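Local coordinates for protein DNA fragmentation factor subunit beta (Mus musculus, PDB 1V0D) that cleaves chromosomal DNA during apoptosis as a caspase-activated nuclease, driving DNA fragmentation and chromatin condensation, at residues Asn96-Gly101 / His127-Asn132; Pro142-Gly147 / Glu251-Phe256. All coordinates share one frame; numbering follows the deposited sequence.

Contact 1 (Asn96-Gly101 / His127-Asn132)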
loop_
_atom_site.group_PDB
_atom_site.type_symbol
_atom_site.label_atom_id
_atom_site.label_comp_id
_atom_site.label_asym_id
_atom_site.label_seq_id
_atom_site.Cartn_x
_atom_site.Cartn_y
_atom_site.Cartn_z
ATOM N N ASN A 96 21.373 -11.740 -11.585
ATOM C CA ASN A 96 21.281 -11.741 -10.134
ATOM C C ASN A 96 22.415 -11.008 -9.432
ATOM O O ASN A 96 22.165 -10.096 -8.642
ATOM C CB ASN A 96 21.182 -13.170 -9.605
ATOM C CG ASN A 96 20.061 -13.332 -8.595
ATOM O OD1 ASN A 96 20.021 -12.638 -7.580
ATOM N ND2 ASN A 96 19.142 -14.245 -8.873
ATOM N N GLU A 97 23.655 -11.395 -9.711
ATOM C CA GLU A 97 24.793 -10.745 -9.073
ATOM C C GLU A 97 25.234 -9.476 -9.813
ATOM O O GLU A 97 25.740 -9.541 -10.936
ATOM C CB GLU A 97 25.958 -11.735 -8.953
ATOM C CG GLU A 97 25.615 -12.968 -8.123
ATOM C CD GLU A 97 25.061 -12.619 -6.747
ATOM O OE1 GLU A 97 25.801 -12.014 -5.938
ATOM O OE2 GLU A 97 23.885 -12.945 -6.476
ATOM N N PRO A 98 25.033 -8.300 -9.182
ATOM C CA PRO A 98 25.379 -6.972 -9.713
ATOM C C PRO A 98 26.882 -6.720 -9.852
ATOM O O PRO A 98 27.651 -7.625 -10.179
ATOM C CB PRO A 98 24.743 -6.016 -8.697
ATOM C CG PRO A 98 23.622 -6.819 -8.103
ATOM C CD PRO A 98 24.270 -8.164 -7.928
ATOM N N HIS A 99 27.280 -5.473 -9.603
ATOM C CA HIS A 99 28.677 -5.051 -9.671
ATOM C C HIS A 99 29.284 -5.147 -11.069
ATOM O O HIS A 99 30.506 -5.212 -11.214
ATOM C CB HIS A 99 29.517 -5.863 -8.679
ATOM N N ALA A 100 28.438 -5.147 -12.094
ATOM C CA ALA A 100 28.923 -5.239 -13.465
ATOM C C ALA A 100 28.504 -4.028 -14.289
ATOM O O ALA A 100 27.960 -3.056 -13.759
ATOM C CB ALA A 100 28.407 -6.521 -14.116
ATOM N N GLY A 101 28.780 -4.093 -15.588
ATOM C CA GLY A 101 28.418 -3.011 -16.484
ATOM C C GLY A 101 27.002 -3.241 -16.959
ATOM O O GLY A 101 26.498 -2.538 -17.835
ATOM N N HIS A 127 15.712 -2.497 -10.855
ATOM C CA HIS A 127 15.359 -2.458 -9.442
ATOM C C HIS A 127 15.996 -3.643 -8.750
ATOM O O HIS A 127 16.739 -3.487 -7.786
ATOM C CB HIS A 127 13.845 -2.544 -9.248
ATOM C CG HIS A 127 13.429 -2.684 -7.814
ATOM N ND1 HIS A 127 12.443 -3.558 -7.404
ATOM C CD2 HIS A 127 13.866 -2.058 -6.694
ATOM C CE1 HIS A 127 12.291 -3.465 -6.094
ATOM N NE2 HIS A 127 13.142 -2.563 -5.639
ATOM N N HIS A 128 15.694 -4.830 -9.261
ATOM C CA HIS A 128 16.202 -6.076 -8.708
ATOM C C HIS A 128 17.708 -6.073 -8.505
ATOM O O HIS A 128 18.205 -6.596 -7.508
ATOM C CB HIS A 128 15.813 -7.232 -9.621
ATOM C CG HIS A 128 16.173 -8.576 -9.078
ATOM N ND1 HIS A 128 17.477 -8.990 -8.916
ATOM C CD2 HIS A 128 15.396 -9.607 -8.665
ATOM C CE1 HIS A 128 17.490 -10.217 -8.427
ATOM N NE2 HIS A 128 16.240 -10.615 -8.265
ATOM N N VAL A 129 18.429 -5.474 -9.444
ATOM C CA VAL A 129 19.882 -5.429 -9.367
ATOM C C VAL A 129 20.442 -4.265 -8.552
ATOM O O VAL A 129 21.371 -4.460 -7.779
ATOM C CB VAL A 129 20.500 -5.411 -10.773
ATOM C CG1 VAL A 129 22.006 -5.325 -10.676
ATOM C CG2 VAL A 129 20.100 -6.671 -11.521
ATOM N N SER A 130 19.895 -3.063 -8.728
ATOM C CA SER A 130 20.359 -1.891 -7.977
ATOM C C SER A 130 20.031 -2.099 -6.511
ATOM O O SER A 130 19.220 -1.373 -5.940
ATOM C CB SER A 130 19.652 -0.614 -8.452
ATOM O OG SER A 130 20.049 -0.229 -9.757
ATOM N N GLN A 131 20.663 -3.089 -5.899
ATOM C CA GLN A 131 20.400 -3.396 -4.504
ATOM C C GLN A 131 21.669 -3.530 -3.663
ATOM O O GLN A 131 22.734 -3.877 -4.173
ATOM C CB GLN A 131 19.565 -4.683 -4.436
ATOM C CG GLN A 131 19.913 -5.629 -3.297
ATOM C CD GLN A 131 21.212 -6.386 -3.531
ATOM O OE1 GLN A 131 21.370 -7.068 -4.546
ATOM N NE2 GLN A 131 22.146 -6.273 -2.585
ATOM N N ASN A 132 21.549 -3.249 -2.371
ATOM C CA ASN A 132 22.685 -3.370 -1.471
ATOM C C ASN A 132 22.248 -3.867 -0.091
ATOM O O ASN A 132 22.337 -3.155 0.920
ATOM C CB ASN A 132 23.411 -2.038 -1.350
ATOM C CG ASN A 132 24.683 -2.150 -0.540
ATOM O OD1 ASN A 132 25.106 -3.252 -0.171
ATOM N ND2 ASN A 132 25.305 -1.013 -0.259
#
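A chi1 of 178° sets Val129 CG1 opposite the backbone N and against the ring of Pro98, while His128, its CG likewise anti to N (chi1 -174°), carries its imidazole round to the amide of Asn96. The contact joins the loop between helices 88-94 and 103-111 to the C-terminal end of helix 116-129, within a small bundle formed by these three helices that stands apart from the rest of the chain. Its apolar part is the pair Pro98 and Val129, whose side chains run past one another in opposite directions. Val129 CG1 lies 3.4 Å from both Pro98 CG and Pro98 CB, so the methyl lies against the CB-CG bond of the pyrrolidine ring. Pro98 CG also packs 3.3 Å from the carbonyl oxygen Val129 O. Both residues touch Ile103 of helix 103-111, which extends this apolar patch. Beyond Val129 the helix gives way to an inverse gamma turn centred on Ser130, and the chain leaves the bundle. Leu117 and Leu121 of the second subunit pack on Asn96 and His128, respectively, placing this part of the contact at the dimer interface. The amide and imidazole planes stand 78° apart, and the oxygen comes to the ring edge, in its plane: Asn96 OD1 lies 3.6 Å from His128 CE1, a van der Waals approach to a ring carbon.

Contact 2 (Pro142-Gly147 / Glu251-Phe256)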
loop_
_atom_site.group_PDB
_atom_site.type_symbol
_atom_site.label_atom_id
_atom_site.label_comp_id
_atom_site.label_asym_id
_atom_site.label_seq_id
_atom_site.Cartn_x
_atom_site.Cartn_y
_atom_site.Cartn_z
ATOM N N PRO A 142 23.619 5.399 2.189
ATOM C CA PRO A 142 22.707 6.506 2.490
ATOM C C PRO A 142 21.468 6.569 1.594
ATOM O O PRO A 142 20.423 7.080 2.002
ATOM C CB PRO A 142 23.604 7.728 2.341
ATOM C CG PRO A 142 24.519 7.314 1.224
ATOM C CD PRO A 142 24.886 5.908 1.629
ATOM N N SER A 143 21.590 6.046 0.377
ATOM C CA SER A 143 20.480 6.055 -0.564
ATOM C C SER A 143 19.217 5.476 0.089
ATOM O O SER A 143 18.132 6.067 0.029
ATOM C CB SER A 143 20.856 5.248 -1.801
ATOM O OG SER A 143 20.038 5.613 -2.899
ATOM N N TRP A 144 19.380 4.312 0.712
ATOM C CA TRP A 144 18.304 3.627 1.416
ATOM C C TRP A 144 17.563 4.608 2.329
ATOM O O TRP A 144 16.340 4.714 2.266
ATOM C CB TRP A 144 18.893 2.506 2.281
ATOM C CG TRP A 144 17.908 1.474 2.797
ATOM C CD1 TRP A 144 17.504 0.327 2.156
ATOM C CD2 TRP A 144 17.250 1.468 4.076
ATOM N NE1 TRP A 144 16.646 -0.390 2.962
ATOM C CE2 TRP A 144 16.471 0.285 4.144
ATOM C CE3 TRP A 144 17.242 2.348 5.174
ATOM C CZ2 TRP A 144 15.697 -0.041 5.262
ATOM C CZ3 TRP A 144 16.465 2.021 6.292
ATOM C CH2 TRP A 144 15.706 0.837 6.323
ATOM N N PHE A 145 18.311 5.334 3.160
ATOM C CA PHE A 145 17.727 6.270 4.124
ATOM C C PHE A 145 17.076 7.561 3.639
ATOM O O PHE A 145 16.647 8.374 4.462
ATOM C CB PHE A 145 18.767 6.644 5.181
ATOM C CG PHE A 145 19.295 5.473 5.957
ATOM C CD1 PHE A 145 20.156 4.556 5.359
ATOM C CD2 PHE A 145 18.932 5.288 7.288
ATOM C CE1 PHE A 145 20.651 3.474 6.078
ATOM C CE2 PHE A 145 19.420 4.209 8.017
ATOM C CZ PHE A 145 20.280 3.301 7.412
ATOM N N GLU A 146 16.990 7.768 2.330
ATOM C CA GLU A 146 16.377 8.996 1.819
ATOM C C GLU A 146 14.961 9.256 2.317
ATOM O O GLU A 146 14.026 8.530 1.976
ATOM C CB GLU A 146 16.346 8.990 0.294
ATOM C CG GLU A 146 17.679 9.262 -0.363
ATOM C CD GLU A 146 17.587 9.178 -1.876
ATOM O OE1 GLU A 146 16.733 9.898 -2.454
ATOM O OE2 GLU A 146 18.365 8.392 -2.477
ATOM N N GLY A 147 14.801 10.298 3.118
ATOM C CA GLY A 147 13.477 10.630 3.600
ATOM C C GLY A 147 13.241 10.289 5.049
ATOM O O GLY A 147 12.241 10.708 5.644
ATOM N N GLU A 251 13.320 1.759 -2.362
ATOM C CA GLU A 251 11.985 1.419 -2.826
ATOM C C GLU A 251 11.499 0.157 -2.123
ATOM O O GLU A 251 10.304 -0.008 -1.859
ATOM C CB GLU A 251 12.007 1.201 -4.333
ATOM C CG GLU A 251 10.656 0.886 -4.933
ATOM C CD GLU A 251 10.665 1.005 -6.446
ATOM O OE1 GLU A 251 11.005 2.106 -6.949
ATOM O OE2 GLU A 251 10.333 0.004 -7.124
ATOM N N SER A 252 12.441 -0.730 -1.819
ATOM C CA SER A 252 12.142 -1.976 -1.136
ATOM C C SER A 252 11.669 -1.676 0.287
ATOM O O SER A 252 10.725 -2.278 0.788
ATOM C CB SER A 252 13.394 -2.836 -1.118
ATOM O OG SER A 252 13.160 -4.064 -0.468
ATOM N N ARG A 253 12.326 -0.726 0.932
ATOM C CA ARG A 253 11.967 -0.322 2.284
ATOM C C ARG A 253 10.535 0.227 2.349
ATOM O O ARG A 253 9.810 0.028 3.327
ATOM C CB ARG A 253 12.941 0.757 2.748
ATOM C CG ARG A 253 12.755 1.240 4.172
ATOM C CD ARG A 253 13.382 2.612 4.327
ATOM N NE ARG A 253 12.485 3.629 3.794
ATOM C CZ ARG A 253 12.878 4.824 3.375
ATOM N NH1 ARG A 253 14.161 5.144 3.423
ATOM N NH2 ARG A 253 11.989 5.702 2.924
ATOM N N ILE A 254 10.141 0.932 1.296
ATOM C CA ILE A 254 8.818 1.548 1.199
ATOM C C ILE A 254 7.720 0.542 0.855
ATOM O O ILE A 254 6.600 0.637 1.370
ATOM C CB ILE A 254 8.834 2.676 0.134
ATOM C CG1 ILE A 254 9.735 3.808 0.615
ATOM C CG2 ILE A 254 7.419 3.179 -0.148
ATOM C CD1 ILE A 254 10.014 4.841 -0.437
ATOM N N LEU A 255 8.028 -0.405 -0.028
ATOM C CA LEU A 255 7.048 -1.414 -0.404
ATOM C C LEU A 255 6.675 -2.242 0.825
ATOM O O LEU A 255 5.531 -2.669 0.983
ATOM C CB LEU A 255 7.607 -2.311 -1.508
ATOM C CG LEU A 255 7.662 -1.653 -2.890
ATOM C CD1 LEU A 255 8.482 -2.502 -3.826
ATOM C CD2 LEU A 255 6.255 -1.469 -3.435
ATOM N N PHE A 256 7.641 -2.447 1.711
ATOM C CA PHE A 256 7.393 -3.206 2.916
ATOM C C PHE A 256 6.257 -2.541 3.709
ATOM O O PHE A 256 5.677 -3.135 4.619
ATOM C CB PHE A 256 8.681 -3.277 3.738
ATOM C CG PHE A 256 8.678 -4.363 4.774
ATOM C CD1 PHE A 256 8.469 -5.681 4.409
ATOM C CD2 PHE A 256 8.870 -4.061 6.116
ATOM C CE1 PHE A 256 8.449 -6.676 5.366
ATOM C CE2 PHE A 256 8.851 -5.059 7.080
ATOM C CZ PHE A 256 8.640 -6.363 6.705
#
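A buried packing contact between an arginine and a tryptophan joins the loop ahead of helix 155-175 to the short helix 250-255. Arg253 points from the helix toward the loop, and its aliphatic stem lies over one face of the Trp144 indole. Arg253 CD sits above the six-membered ring of Trp144 in a CH-pi contact, 3.5 Å from the centroid and 11° off the normal; Arg253 CG comes to 3.4 Å from Trp144 CZ2. The chain then bends at chi3 (80°), lifting the guanidinium from the ring, where any cation-pi attraction is at most weak, and turning its plane 84° to the indole. Both segments belong to the nuclease region, probably of the His-Me finger type. The loop folds here as a type I beta turn from Ser143 to Glu146. The guanidinium edge faces this turn, but Arg253 NH2 is 3.6 Å from Glu146 O, too long to count as a hydrogen bond. Trp144 has further partners: its NE1 donates to Pro246 O, and Lys155 makes a cation-pi contact with the indole. The neighbouring Phe145 ring turns its face to the indole: Trp144 CE3 is 3.6 Å above the Phe145 plane, over the centre.

How the contacts relate
The two contacts come in series along the chain, contact 1 closing before contact 2 opens, and their centres are about 16 Å apart. Contact 1 belongs to the small helical bundle at the start of the modelled chain, whereas contact 2 lies nearer the centre of the chain, where helix 250-255 meets the loop leading to helix 155-175. The loop leaving helix 116-129 leads, nine residues after contact 1, into segment 142-147. They also touch in space: His127 NE2 packs at 4.1 Å from Glu251 OE2. Both reach the second subunit; His242 of the second subunit, a zinc ligand, is hydrogen-bonded through NE2 to Glu251 OE1, so this junction between bundle and nuclease body borders the dimer interface.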